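Local coordinates for putative exported protein (Bacteroides fragilis, PDB 4RAA) that is of unknown function but belongs to a family of six-bladed beta-propeller proteins and is probably exported across the inner membrane, at residues A[125-129]-A[160-166]; A[132-136]-A[186-191]; A[153-159]-A[171-175]; A[85-91]-A[103-108]. All coordinates share one frame; numbering follows the deposited sequence.

Contact 1 (A[125-129]-A[160-166]); sequences RRLPF and VVTDSLF. With PO4 (phosphate ion), chain B.
Pro-128 and Phe-166 mark the nearest backbone approach, CA to CA 6.3 Å, where the ends of strands 121-126 and 157-162 meet without backbone hydrogen bonds between them. A type I turn from Asp-163 to Phe-166 brings the Phe-166 ring under Arg-125, whose guanidinium lies flat on it, centres 3.5 Å apart and planes at 11°: a stacked cation-pi pair. The bend of the arginine at chi3 (61°) turns its planar end over the ring. From the guanidinium edge, Arg-125 NH2 gives an almost straight bond (175°) to Leu-165 O at 2.8 Å, met from above the carbonyl plane. Here the outermost strand of one propeller sheet, and the loop that leaves it, pack against the outer hairpin of the next. Pro-128 crosses Phe-166 at about a right angle, its CD 3.8 Å from Phe-166 CD2, while the tip of Phe-129 rests against Val-160 CG1 and Thr-162 CG2. A phosphate, probably from the crystallisation liquor, takes bonds from Arg-125 NH2 to its O4 (2.7 Å) and from Arg-125 NE to its O3 (3.2 Å). Arg-125 NE and Arg-126 N of the second subunit also bind it, while Arg-126 of the first chain salt-bridges Asp-167 of the second subunit.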
loop_
_atom_site.group_PDB
_atom_site.type_symbol
_atom_site.label_atom_id
_atom_site.label_comp_id
_atom_site.label_asym_id
_atom_site.label_seq_id
_atom_site.Cartn_x
_atom_site.Cartn_y
_atom_site.Cartn_z
ATOM N N ARG A 125 -1.297 2.842 -2.992
ATOM C CA ARG A 125 -0.118 1.983 -2.840
ATOM C C ARG A 125 0.723 2.058 -4.098
ATOM O O ARG A 125 0.228 2.473 -5.141
ATOM C CB ARG A 125 -0.541 0.536 -2.665
ATOM C CG ARG A 125 -1.404 0.274 -1.460
ATOM C CD ARG A 125 -1.717 -1.213 -1.372
ATOM N NE ARG A 125 -0.510 -2.026 -1.228
ATOM C CZ ARG A 125 -0.432 -3.339 -1.414
ATOM N NH1 ARG A 125 -1.496 -4.058 -1.777
ATOM N NH2 ARG A 125 0.742 -3.949 -1.262
ATOM N N ARG A 126 1.975 1.618 -4.008
ATOM C CA ARG A 126 2.855 1.586 -5.177
ATOM C C ARG A 126 2.611 0.313 -5.959
ATOM O O ARG A 126 2.285 -0.729 -5.375
ATOM C CB ARG A 126 4.325 1.634 -4.786
ATOM C CG ARG A 126 4.710 2.927 -4.121
ATOM C CD ARG A 126 6.146 2.897 -3.657
ATOM N NE ARG A 126 6.402 1.865 -2.654
ATOM C CZ ARG A 126 7.585 1.640 -2.081
ATOM N NH1 ARG A 126 8.655 2.381 -2.389
ATOM N NH2 ARG A 126 7.699 0.662 -1.174
ATOM N N LEU A 127 2.778 0.408 -7.281
ATOM C CA LEU A 127 2.681 -0.746 -8.149
ATOM C C LEU A 127 3.814 -1.661 -7.749
ATOM O O LEU A 127 4.920 -1.181 -7.515
ATOM C CB LEU A 127 2.885 -0.394 -9.622
ATOM C CG LEU A 127 1.887 0.461 -10.396
ATOM C CD1 LEU A 127 2.447 0.683 -11.792
ATOM C CD2 LEU A 127 0.498 -0.168 -10.469
ATOM N N PRO A 128 3.542 -2.971 -7.655
ATOM C CA PRO A 128 4.595 -3.910 -7.269
ATOM C C PRO A 128 5.712 -4.121 -8.322
ATOM O O PRO A 128 6.815 -4.565 -7.970
ATOM C CB PRO A 128 3.815 -5.206 -7.037
ATOM C CG PRO A 128 2.635 -5.096 -7.948
ATOM C CD PRO A 128 2.276 -3.657 -7.983
ATOM N N PHE A 129 5.410 -3.807 -9.584
ATOM C CA PHE A 129 6.319 -3.996 -10.725
ATOM C C PHE A 129 5.772 -3.246 -11.949
ATOM O O PHE A 129 4.708 -2.632 -11.857
ATOM C CB PHE A 129 6.478 -5.510 -11.014
ATOM C CG PHE A 129 5.201 -6.306 -10.856
ATOM C CD1 PHE A 129 4.163 -6.200 -11.788
ATOM C CD2 PHE A 129 5.038 -7.178 -9.774
ATOM C CE1 PHE A 129 2.986 -6.927 -11.643
ATOM C CE2 PHE A 129 3.862 -7.924 -9.626
ATOM C CZ PHE A 129 2.830 -7.785 -10.561
ATOM N N VAL A 160 1.107 -12.359 -14.374
ATOM C CA VAL A 160 1.486 -12.831 -13.034
ATOM C C VAL A 160 0.300 -12.740 -12.071
ATOM O O VAL A 160 -0.437 -11.765 -12.097
ATOM C CB VAL A 160 2.719 -12.054 -12.481
ATOM C CG1 VAL A 160 2.449 -10.563 -12.346
ATOM C CG2 VAL A 160 3.201 -12.631 -11.150
ATOM N N VAL A 161 0.133 -13.760 -11.226
ATOM C CA VAL A 161 -0.944 -13.789 -10.240
ATOM C C VAL A 161 -0.347 -13.492 -8.871
ATOM O O VAL A 161 0.623 -14.138 -8.483
ATOM C CB VAL A 161 -1.674 -15.137 -10.241
ATOM C CG1 VAL A 161 -2.789 -15.154 -9.188
ATOM C CG2 VAL A 161 -2.227 -15.417 -11.639
ATOM N N THR A 162 -0.923 -12.513 -8.164
ATOM C CA THR A 162 -0.475 -12.120 -6.819
ATOM C C THR A 162 -1.623 -12.166 -5.835
ATOM O O THR A 162 -2.790 -12.087 -6.237
ATOM C CB THR A 162 0.076 -10.670 -6.756
ATOM O OG1 THR A 162 -0.996 -9.713 -6.671
ATOM C CG2 THR A 162 0.978 -10.364 -7.939
ATOM N N ASP A 163 -1.279 -12.228 -4.547
ATOM C CA ASP A 163 -2.284 -12.175 -3.479
ATOM C C ASP A 163 -2.779 -10.721 -3.293
ATOM O O ASP A 163 -2.345 -9.792 -4.000
ATOM C CB ASP A 163 -1.757 -12.797 -2.149
ATOM C CG ASP A 163 -0.593 -12.017 -1.500
ATOM O OD1 ASP A 163 -0.344 -10.832 -1.825
ATOM O OD2 ASP A 163 0.076 -12.608 -0.624
ATOM N N SER A 164 -3.711 -10.561 -2.354
ATOM C CA SER A 164 -4.238 -9.260 -1.894
ATOM C C SER A 164 -3.133 -8.187 -1.729
ATOM O O SER A 164 -3.225 -7.080 -2.235
ATOM C CB SER A 164 -4.940 -9.522 -0.535
ATOM O OG SER A 164 -5.315 -8.364 0.179
ATOM N N LEU A 165 -2.055 -8.598 -1.071
ATOM C CA LEU A 165 -0.937 -7.734 -0.672
ATOM C C LEU A 165 0.125 -7.469 -1.772
ATOM O O LEU A 165 1.037 -6.672 -1.541
ATOM C CB LEU A 165 -0.311 -8.375 0.604
ATOM C CG LEU A 165 0.542 -7.646 1.638
ATOM C CD1 LEU A 165 -0.182 -6.442 2.207
ATOM C CD2 LEU A 165 0.897 -8.599 2.773
ATOM N N PHE A 166 -0.022 -8.099 -2.946
ATOM C CA PHE A 166 0.879 -7.989 -4.141
ATOM C C PHE A 166 2.103 -8.948 -4.174
ATOM O O PHE A 166 2.945 -8.836 -5.082
ATOM C CB PHE A 166 1.377 -6.557 -4.500
ATOM C CG PHE A 166 0.315 -5.480 -4.596
ATOM C CD1 PHE A 166 -1.049 -5.749 -4.838
ATOM C CD2 PHE A 166 0.735 -4.132 -4.589
ATOM C CE1 PHE A 166 -1.963 -4.696 -4.955
ATOM C CE2 PHE A 166 -0.176 -3.086 -4.737
ATOM C CZ PHE A 166 -1.523 -3.368 -4.918
HETATM P P PO4 B . 3.301 -1.166 -1.194
HETATM O O1 PO4 B . 3.475 -1.234 -2.694
HETATM O O2 PO4 B . 4.568 -0.650 -0.542
HETATM O O3 PO4 B . 2.162 -0.240 -0.839
HETATM O O4 PO4 B . 2.965 -2.555 -0.702
#

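Contact 2 (A[132-136]-A[186-191]); sequences SCCLQ and SQMIYK
Apolar contact carries this pairing, with Ile-189 fitted between Cys-133 and Leu-135. The two branches of the isoleucine divide the work: with CG1 beside the backbone N (chi1 -44°), its CD1 reaches Cys-133 SG at 3.4 Å, while CG2 turns to Leu-135 CD1 at 3.8 Å. That same leucine methyl also lies on the backbone at Tyr-190 CA (3.6 Å), and the side chain of Met-188, a selenomethionine, brushes Cys-133 from the other segment. Polar interactions stay within a segment or lead outside the pair; no hydrogen bond crosses. Gln-187, bent at chi2, folds its amide back so that NE2 donates to Ile-189 O at 3.2 Å, and its OE1 is hydrogen-bonded to Ser-91. Cys-133 SG lies over one face of this amide, 3.6 Å from Gln-187 NE2. The axes of the short strands 134-136 and 189-191 come within 7.4 Å at 28°, near parallel but too far apart for backbone pairing. Such side-chain packing between inner edge strands of adjoining sheets is how neighbouring blades meet near a beta-propeller's centre.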
loop_
_atom_site.group_PDB
_atom_site.type_symbol
_atom_site.label_atom_id
_atom_site.label_comp_id
_atom_site.label_asym_id
_atom_site.label_seq_id
_atom_site.Cartn_x
_atom_site.Cartn_y
_atom_site.Cartn_z
ATOM N N SER A 132 0.376 -2.420 -16.487
ATOM C CA SER A 132 -0.652 -1.440 -16.934
ATOM C C SER A 132 -2.115 -1.802 -16.637
ATOM O O SER A 132 -2.970 -0.924 -16.581
ATOM C CB SER A 132 -0.530 -1.210 -18.450
ATOM O OG SER A 132 -0.880 -2.365 -19.200
ATOM N N CYS A 133 -2.394 -3.074 -16.403
ATOM C CA CYS A 133 -3.760 -3.553 -16.317
ATOM C C CYS A 133 -3.865 -4.733 -15.343
ATOM O O CYS A 133 -2.949 -5.559 -15.293
ATOM C CB CYS A 133 -4.156 -3.877 -17.764
ATOM S SG CYS A 133 -5.083 -5.368 -18.056
ATOM N N CYS A 134 -4.965 -4.774 -14.569
ATOM C CA CYS A 134 -5.215 -5.791 -13.531
ATOM C C CYS A 134 -6.698 -6.152 -13.372
ATOM O O CYS A 134 -7.565 -5.351 -13.703
ATOM C CB CYS A 134 -4.677 -5.279 -12.179
ATOM S SG CYS A 134 -4.974 -6.308 -10.708
ATOM N N LEU A 135 -6.965 -7.355 -12.855
ATOM C CA LEU A 135 -8.333 -7.842 -12.567
ATOM C C LEU A 135 -8.361 -8.859 -11.425
ATOM O O LEU A 135 -7.446 -9.691 -11.307
ATOM C CB LEU A 135 -8.986 -8.462 -13.810
ATOM C CG LEU A 135 -9.799 -7.569 -14.753
ATOM C CD1 LEU A 135 -10.172 -8.387 -15.978
ATOM C CD2 LEU A 135 -11.056 -7.003 -14.078
ATOM N N GLN A 136 -9.418 -8.805 -10.610
ATOM C CA GLN A 136 -9.558 -9.715 -9.475
ATOM C C GLN A 136 -10.158 -11.032 -9.953
ATOM O O GLN A 136 -11.226 -11.036 -10.559
ATOM C CB GLN A 136 -10.430 -9.111 -8.363
ATOM C CG GLN A 136 -10.349 -9.906 -7.063
ATOM C CD GLN A 136 -11.066 -9.269 -5.885
ATOM O OE1 GLN A 136 -12.161 -8.737 -6.016
ATOM N NE2 GLN A 136 -10.460 -9.357 -4.718
ATOM N N SER A 186 -3.828 -2.160 -24.920
ATOM C CA SER A 186 -3.342 -1.874 -23.556
ATOM C C SER A 186 -4.048 -2.739 -22.505
ATOM O O SER A 186 -3.426 -3.135 -21.523
ATOM C CB SER A 186 -3.506 -0.393 -23.226
ATOM O OG SER A 186 -4.856 -0.022 -23.360
ATOM N N GLN A 187 -5.342 -2.996 -22.718
ATOM C CA GLN A 187 -6.176 -3.859 -21.859
ATOM C C GLN A 187 -6.317 -5.215 -22.598
ATOM O O GLN A 187 -7.029 -5.305 -23.600
ATOM C CB GLN A 187 -7.549 -3.184 -21.640
ATOM C CG GLN A 187 -8.507 -3.846 -20.655
ATOM C CD GLN A 187 -8.164 -3.604 -19.203
ATOM O OE1 GLN A 187 -7.552 -2.592 -18.853
ATOM N NE2 GLN A 187 -8.588 -4.527 -18.337
HETATM N N MSE A 188 -5.659 -6.257 -22.091
HETATM C CA MSE A 188 -5.665 -7.619 -22.705
HETATM C C MSE A 188 -6.056 -8.685 -21.699
HETATM O O MSE A 188 -5.621 -9.843 -21.770
HETATM C CB MSE A 188 -4.345 -7.882 -23.454
HETATM C CG MSE A 188 -3.098 -8.319 -22.655
HETATM SE SE MSE A 188 -2.665 -7.096 -21.182
HETATM C CE MSE A 188 -1.687 -5.744 -22.218
ATOM N N ILE A 189 -6.914 -8.281 -20.763
ATOM C CA ILE A 189 -7.454 -9.131 -19.716
ATOM C C ILE A 189 -8.909 -8.699 -19.549
ATOM O O ILE A 189 -9.185 -7.480 -19.507
ATOM C CB ILE A 189 -6.748 -8.923 -18.360
ATOM C CG1 ILE A 189 -5.226 -8.843 -18.510
ATOM C CG2 ILE A 189 -7.107 -10.053 -17.401
ATOM C CD1 ILE A 189 -4.507 -8.619 -17.194
ATOM N N TYR A 190 -9.822 -9.673 -19.462
ATOM C CA TYR A 190 -11.256 -9.396 -19.275
ATOM C C TYR A 190 -12.005 -10.521 -18.554
ATOM O O TYR A 190 -11.480 -11.637 -18.378
ATOM C CB TYR A 190 -11.932 -9.062 -20.620
ATOM C CG TYR A 190 -11.953 -10.173 -21.656
ATOM C CD1 TYR A 190 -12.896 -11.200 -21.579
ATOM C CD2 TYR A 190 -11.062 -10.175 -22.750
ATOM C CE1 TYR A 190 -12.941 -12.219 -22.518
ATOM C CE2 TYR A 190 -11.104 -11.195 -23.707
ATOM C CZ TYR A 190 -12.055 -12.215 -23.580
ATOM O OH TYR A 190 -12.150 -13.244 -24.481
ATOM N N LYS A 191 -13.240 -10.195 -18.154
ATOM C CA LYS A 191 -14.146 -11.116 -17.480
ATOM C C LYS A 191 -15.365 -11.478 -18.341
ATOM O O LYS A 191 -15.775 -10.711 -19.227
ATOM C CB LYS A 191 -14.630 -10.546 -16.133
ATOM C CG LYS A 191 -13.604 -10.602 -15.001
ATOM C CD LYS A 191 -14.222 -10.456 -13.604
ATOM C CE LYS A 191 -14.839 -9.080 -13.364
ATOM N NZ LYS A 191 -15.370 -8.944 -11.980
#

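Contact 3 (A[153-159]-A[171-175]); sequences KLSDFYF and YKMNK
Phe-159 and Lys-172 face each other as an antiparallel hydrogen-bonded pair, each satisfying the other: Phe-159 N donates to Lys-172 O at 3.1 Å and Lys-172 N returns the bond to Phe-159 O at 2.9 Å. Next to them Tyr-158 N gives a bond of 2.9 Å to Met-173 O, which also receives a CA-H contact from Phe-157. Farther on, Lys-175 N donates to Asp-156 O at 3.2 Å. Strands 157-162 and 168-174 thus form the outer hairpin of a four-stranded propeller blade, turning a corner at Tyr-158 and Met-173. Lys-175 bends at chi3 (68°) to carry NZ back to Phe-157 O at 3.0 Å, and Glu-148 O is a second acceptor for that ammonium. On the way its CD passes over one face of the Tyr-158 ring, a CH-pi contact. Lys-172 NZ leads away from segment 153-159 to a salt bridge with Asp-170 and a hydrogen bond to Thr-211 O, and Asp-156 pairs with Lys-178. Among the apolar groups, Tyr-171 CB sits above the Phe-157 ring, 3.4 Å from its centroid and 8° off the normal, while the extended Lys-153 runs across a face of the Tyr-171 ring. Selenomethionine Met-173 makes a Met-aromatic contact, SE to Phe-159 CE2 3.7 Å.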
loop_
_atom_site.group_PDB
_atom_site.type_symbol
_atom_site.label_atom_id
_atom_site.label_comp_id
_atom_site.label_asym_id
_atom_site.label_seq_id
_atom_site.Cartn_x
_atom_site.Cartn_y
_atom_site.Cartn_z
ATOM N N LYS A 153 12.849 -12.135 -13.322
ATOM C CA LYS A 153 12.089 -13.374 -13.678
ATOM C C LYS A 153 10.740 -13.036 -14.295
ATOM O O LYS A 153 10.277 -13.725 -15.206
ATOM C CB LYS A 153 11.854 -14.309 -12.473
ATOM C CG LYS A 153 11.123 -15.613 -12.835
ATOM C CD LYS A 153 11.035 -16.632 -11.702
ATOM C CE LYS A 153 10.262 -17.875 -12.151
ATOM N NZ LYS A 153 10.130 -18.932 -11.103
ATOM N N LEU A 154 10.119 -11.982 -13.778
ATOM C CA LEU A 154 8.845 -11.480 -14.292
ATOM C C LEU A 154 8.902 -11.057 -15.776
ATOM O O LEU A 154 7.876 -11.082 -16.461
ATOM C CB LEU A 154 8.358 -10.319 -13.411
ATOM C CG LEU A 154 6.994 -9.699 -13.695
ATOM C CD1 LEU A 154 5.879 -10.730 -13.646
ATOM C CD2 LEU A 154 6.729 -8.598 -12.698
ATOM N N SER A 155 10.092 -10.674 -16.256
ATOM C CA SER A 155 10.317 -10.320 -17.668
ATOM C C SER A 155 10.165 -11.493 -18.646
ATOM O O SER A 155 10.036 -11.250 -19.836
ATOM C CB SER A 155 11.716 -9.731 -17.868
ATOM O OG SER A 155 12.009 -8.744 -16.896
ATOM N N ASP A 156 10.241 -12.741 -18.153
ATOM C CA ASP A 156 10.082 -13.971 -18.967
ATOM C C ASP A 156 8.645 -14.528 -19.024
ATOM O O ASP A 156 8.430 -15.652 -19.503
ATOM C CB ASP A 156 11.030 -15.074 -18.452
ATOM C CG ASP A 156 12.502 -14.701 -18.563
ATOM O OD1 ASP A 156 12.889 -13.960 -19.498
ATOM O OD2 ASP A 156 13.283 -15.191 -17.720
ATOM N N PHE A 157 7.670 -13.759 -18.535
ATOM C CA PHE A 157 6.258 -14.147 -18.566
ATOM C C PHE A 157 5.397 -12.981 -19.030
ATOM O O PHE A 157 5.805 -11.816 -18.920
ATOM C CB PHE A 157 5.803 -14.616 -17.191
ATOM C CG PHE A 157 6.415 -15.910 -16.758
ATOM C CD1 PHE A 157 7.626 -15.931 -16.057
ATOM C CD2 PHE A 157 5.771 -17.124 -17.014
ATOM C CE1 PHE A 157 8.189 -17.142 -15.631
ATOM C CE2 PHE A 157 6.331 -18.340 -16.592
ATOM C CZ PHE A 157 7.542 -18.349 -15.899
ATOM N N TYR A 158 4.216 -13.303 -19.556
ATOM C CA TYR A 158 3.256 -12.280 -20.010
ATOM C C TYR A 158 2.403 -11.726 -18.858
ATOM O O TYR A 158 2.155 -10.517 -18.813
ATOM C CB TYR A 158 2.361 -12.805 -21.141
ATOM C CG TYR A 158 2.975 -12.716 -22.521
ATOM C CD1 TYR A 158 3.144 -11.481 -23.137
ATOM C CD2 TYR A 158 3.331 -13.861 -23.240
ATOM C CE1 TYR A 158 3.692 -11.377 -24.406
ATOM C CE2 TYR A 158 3.865 -13.770 -24.526
ATOM C CZ TYR A 158 4.047 -12.523 -25.103
ATOM O OH TYR A 158 4.582 -12.403 -26.368
ATOM N N PHE A 159 1.966 -12.606 -17.946
ATOM C CA PHE A 159 1.117 -12.245 -16.784
ATOM C C PHE A 159 1.647 -12.843 -15.489
ATOM O O PHE A 159 2.496 -13.733 -15.505
ATOM C CB PHE A 159 -0.317 -12.751 -16.977
ATOM C CG PHE A 159 -0.921 -12.371 -18.297
ATOM C CD1 PHE A 159 -1.605 -11.169 -18.447
ATOM C CD2 PHE A 159 -0.802 -13.223 -19.401
ATOM C CE1 PHE A 159 -2.152 -10.817 -19.671
ATOM C CE2 PHE A 159 -1.353 -12.883 -20.624
ATOM C CZ PHE A 159 -2.021 -11.676 -20.759
ATOM N N TYR A 171 3.695 -17.144 -11.819
ATOM C CA TYR A 171 3.930 -16.469 -13.086
ATOM C C TYR A 171 3.191 -17.285 -14.141
ATOM O O TYR A 171 3.251 -18.519 -14.119
ATOM C CB TYR A 171 5.416 -16.419 -13.430
ATOM C CG TYR A 171 6.308 -15.778 -12.397
ATOM C CD1 TYR A 171 6.838 -16.531 -11.337
ATOM C CD2 TYR A 171 6.652 -14.422 -12.485
ATOM C CE1 TYR A 171 7.671 -15.947 -10.383
ATOM C CE2 TYR A 171 7.486 -13.825 -11.542
ATOM C CZ TYR A 171 7.990 -14.585 -10.491
ATOM O OH TYR A 171 8.813 -13.996 -9.558
ATOM N N LYS A 172 2.541 -16.593 -15.081
ATOM C CA LYS A 172 1.671 -17.212 -16.088
ATOM C C LYS A 172 2.057 -16.837 -17.514
ATOM O O LYS A 172 2.332 -15.669 -17.794
ATOM C CB LYS A 172 0.225 -16.747 -15.845
ATOM C CG LYS A 172 -0.358 -17.038 -14.457
ATOM C CD LYS A 172 -0.410 -18.533 -14.152
ATOM C CE LYS A 172 -1.167 -18.842 -12.872
ATOM N NZ LYS A 172 -1.203 -20.300 -12.582
HETATM N N MSE A 173 2.021 -17.831 -18.401
HETATM C CA MSE A 173 2.314 -17.708 -19.841
HETATM C C MSE A 173 3.713 -17.277 -20.207
HETATM O O MSE A 173 4.082 -16.116 -20.040
HETATM C CB MSE A 173 1.305 -16.840 -20.583
HETATM C CG MSE A 173 0.094 -17.712 -20.858
HETATM SE SE MSE A 173 -1.400 -16.529 -21.229
HETATM C CE MSE A 173 -0.809 -16.243 -23.070
ATOM N N ASN A 174 4.462 -18.222 -20.776
ATOM C CA ASN A 174 5.839 -18.015 -21.202
ATOM C C ASN A 174 5.928 -16.996 -22.355
ATOM O O ASN A 174 5.161 -17.095 -23.311
ATOM C CB ASN A 174 6.437 -19.356 -21.647
ATOM C CG ASN A 174 7.935 -19.296 -21.789
ATOM O OD1 ASN A 174 8.469 -19.434 -22.893
ATOM N ND2 ASN A 174 8.629 -19.045 -20.676
ATOM N N LYS A 175 6.846 -16.032 -22.230
ATOM C CA LYS A 175 7.069 -14.953 -23.214
ATOM C C LYS A 175 8.424 -15.160 -23.901
ATOM O O LYS A 175 9.474 -14.881 -23.310
ATOM C CB LYS A 175 7.000 -13.594 -22.507
ATOM C CG LYS A 175 7.283 -12.357 -23.369
ATOM C CD LYS A 175 6.785 -11.066 -22.722
ATOM C CE LYS A 175 7.571 -10.688 -21.478
ATOM N NZ LYS A 175 6.983 -9.615 -20.627
#

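Contact 4 (A[85-91]-A[103-108]); sequences EYILLSS and AIDIAQ
Leu-88 is gripped by the other segment through both its backbone polar atoms: its N donates to Asp-105 OD1 at 2.9 Å and its O accepts from Ile-106 N at 2.9 Å. Its side chain meets Ile-106 as well, Leu-88 CD2 to Ile-106 CD1 3.9 Å, and its CB lies on the Ala-107 methyl. Ile-106 sends its other branch, CG2, against the hydroxyl of Ser-90, which is itself bonded to Ser-132. Ile-104 is the third large contributor: its O takes the hydrogen of Ser-90 N at 3.2 Å and its N donates to Ser-91 O at 3.0 Å, both bonds going to strand 85-94. Between the isoleucines, Asp-105 points CG anti to its own N (chi1 -175°), and the carboxylate enters the bend at Ile-87. Leu-88 N and Ala-107 N meet OD1 from opposite faces, the latter closing an Asx turn, while OD2 accepts from Ile-87 N and Gln-108 NE2. Four N-H donors around one buried carboxylate would be expected to stabilise its negative charge and tie the Asx turn to the backbone at Ile-87 and Leu-88.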
loop_
_atom_site.group_PDB
_atom_site.type_symbol
_atom_site.label_atom_id
_atom_site.label_comp_id
_atom_site.label_asym_id
_atom_site.label_seq_id
_atom_site.Cartn_x
_atom_site.Cartn_y
_atom_site.Cartn_z
ATOM N N GLU A 85 -4.545 11.701 -6.320
ATOM C CA GLU A 85 -4.527 12.372 -7.616
ATOM C C GLU A 85 -3.680 11.539 -8.586
ATOM O O GLU A 85 -2.782 10.812 -8.153
ATOM C CB GLU A 85 -3.960 13.783 -7.460
ATOM C CG GLU A 85 -4.691 14.659 -6.439
ATOM C CD GLU A 85 -4.023 16.003 -6.163
ATOM O OE1 GLU A 85 -2.892 16.257 -6.623
ATOM O OE2 GLU A 85 -4.633 16.812 -5.438
ATOM N N TYR A 86 -3.945 11.675 -9.887
ATOM C CA TYR A 86 -3.282 10.873 -10.945
ATOM C C TYR A 86 -2.823 11.648 -12.190
ATOM O O TYR A 86 -3.374 12.695 -12.486
ATOM C CB TYR A 86 -4.205 9.722 -11.384
ATOM C CG TYR A 86 -5.684 10.075 -11.594
ATOM C CD1 TYR A 86 -6.101 10.916 -12.638
ATOM C CD2 TYR A 86 -6.678 9.545 -10.755
ATOM C CE1 TYR A 86 -7.447 11.236 -12.812
ATOM C CE2 TYR A 86 -8.026 9.858 -10.938
ATOM C CZ TYR A 86 -8.404 10.710 -11.978
ATOM O OH TYR A 86 -9.715 11.063 -12.208
ATOM N N ILE A 87 -1.832 11.108 -12.913
ATOM C CA ILE A 87 -1.293 11.723 -14.154
ATOM C C ILE A 87 -1.683 10.932 -15.398
ATOM O O ILE A 87 -2.140 11.536 -16.366
ATOM C CB ILE A 87 0.255 11.953 -14.108
ATOM C CG1 ILE A 87 0.601 13.286 -13.426
ATOM C CG2 ILE A 87 0.889 12.093 -15.499
ATOM C CD1 ILE A 87 0.112 13.441 -12.011
ATOM N N LEU A 88 -1.456 9.618 -15.391
ATOM C CA LEU A 88 -1.725 8.778 -16.565
ATOM C C LEU A 88 -2.262 7.375 -16.219
ATOM O O LEU A 88 -1.506 6.445 -15.917
ATOM C CB LEU A 88 -0.470 8.677 -17.448
ATOM C CG LEU A 88 -0.687 8.139 -18.878
ATOM C CD1 LEU A 88 -1.427 9.154 -19.751
ATOM C CD2 LEU A 88 0.645 7.768 -19.512
ATOM N N LEU A 89 -3.585 7.257 -16.291
ATOM C CA LEU A 89 -4.311 6.024 -16.048
ATOM C C LEU A 89 -4.324 5.127 -17.282
ATOM O O LEU A 89 -4.644 5.580 -18.372
ATOM C CB LEU A 89 -5.758 6.330 -15.610
ATOM C CG LEU A 89 -6.052 6.460 -14.112
ATOM C CD1 LEU A 89 -4.948 7.151 -13.350
ATOM C CD2 LEU A 89 -7.402 7.135 -13.879
ATOM N N SER A 90 -3.966 3.862 -17.083
ATOM C CA SER A 90 -4.004 2.827 -18.111
ATOM C C SER A 90 -5.209 1.905 -17.945
ATOM O O SER A 90 -5.697 1.367 -18.928
ATOM C CB SER A 90 -2.734 1.987 -18.044
ATOM O OG SER A 90 -2.556 1.493 -16.733
ATOM N N SER A 91 -5.673 1.705 -16.714
ATOM C CA SER A 91 -6.788 0.799 -16.436
ATOM C C SER A 91 -7.353 0.970 -15.017
ATOM O O SER A 91 -6.830 1.736 -14.210
ATOM C CB SER A 91 -6.314 -0.660 -16.596
ATOM O OG SER A 91 -7.384 -1.563 -16.453
ATOM N N ALA A 103 -7.761 2.248 -9.517
ATOM C CA ALA A 103 -7.210 2.750 -10.779
ATOM C C ALA A 103 -5.673 2.686 -10.741
ATOM O O ALA A 103 -5.058 2.991 -9.703
ATOM C CB ALA A 103 -7.677 4.168 -11.020
ATOM N N ILE A 104 -5.075 2.303 -11.880
ATOM C CA ILE A 104 -3.622 2.150 -12.061
ATOM C C ILE A 104 -3.030 3.352 -12.807
ATOM O O ILE A 104 -3.310 3.547 -13.992
ATOM C CB ILE A 104 -3.281 0.854 -12.846
ATOM C CG1 ILE A 104 -3.779 -0.379 -12.078
ATOM C CG2 ILE A 104 -1.768 0.740 -13.109
ATOM C CD1 ILE A 104 -3.654 -1.685 -12.831
ATOM N N ASP A 105 -2.176 4.106 -12.110
ATOM C CA ASP A 105 -1.472 5.260 -12.655
ATOM C C ASP A 105 -0.057 4.814 -13.059
ATOM O O ASP A 105 0.811 4.658 -12.191
ATOM C CB ASP A 105 -1.432 6.383 -11.600
ATOM C CG ASP A 105 -0.827 7.690 -12.116
ATOM O OD1 ASP A 105 -0.455 7.805 -13.304
ATOM O OD2 ASP A 105 -0.739 8.640 -11.314
ATOM N N ILE A 106 0.156 4.592 -14.366
ATOM C CA ILE A 106 1.486 4.205 -14.915
ATOM C C ILE A 106 2.534 5.334 -14.942
ATOM O O ILE A 106 3.722 5.062 -15.094
ATOM C CB ILE A 106 1.418 3.541 -16.321
ATOM C CG1 ILE A 106 0.759 4.459 -17.393
ATOM C CG2 ILE A 106 0.711 2.207 -16.216
ATOM C CD1 ILE A 106 0.909 3.977 -18.829
ATOM N N ALA A 107 2.099 6.582 -14.807
ATOM C CA ALA A 107 3.008 7.718 -14.796
ATOM C C ALA A 107 3.718 7.834 -13.457
ATOM O O ALA A 107 4.925 8.069 -13.425
ATOM C CB ALA A 107 2.262 9.007 -15.112
ATOM N N GLN A 108 2.962 7.687 -12.365
ATOM C CA GLN A 108 3.487 7.807 -10.995
ATOM C C GLN A 108 3.737 6.477 -10.258
ATOM O O GLN A 108 4.089 6.500 -9.071
ATOM C CB GLN A 108 2.580 8.745 -10.188
ATOM C CG GLN A 108 2.569 10.149 -10.766
ATOM C CD GLN A 108 1.803 11.152 -9.931
ATOM O OE1 GLN A 108 2.365 12.160 -9.501
ATOM N NE2 GLN A 108 0.519 10.888 -9.698
#

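How the contacts relate
Contact 4 closes first along the chain, within the hairpin of strands 85-94 and 100-105; the other three follow and interlock. Contacts 1 and 2 alternate in sequence, as do contacts 1 and 3, and contact 3 is nested inside the loop that contact 2 closes. Centres of contacts 1, 2 and 3 lie 14 to 15 Å apart, whereas contacts 3 and 4 are 23 Å apart and do not touch. The sheet of strands 134-136 to 168-174 is shared by contacts 1, 2 and 3: contact 2 meets its inner edge, contacts 1 and 3 its outer hairpin. Probable hydrogen bonds from Ser-90 to Ser-132 and Ser-91 to Gln-187 link contacts 4 and 2, tying successive propeller sheets together near the chain's middle.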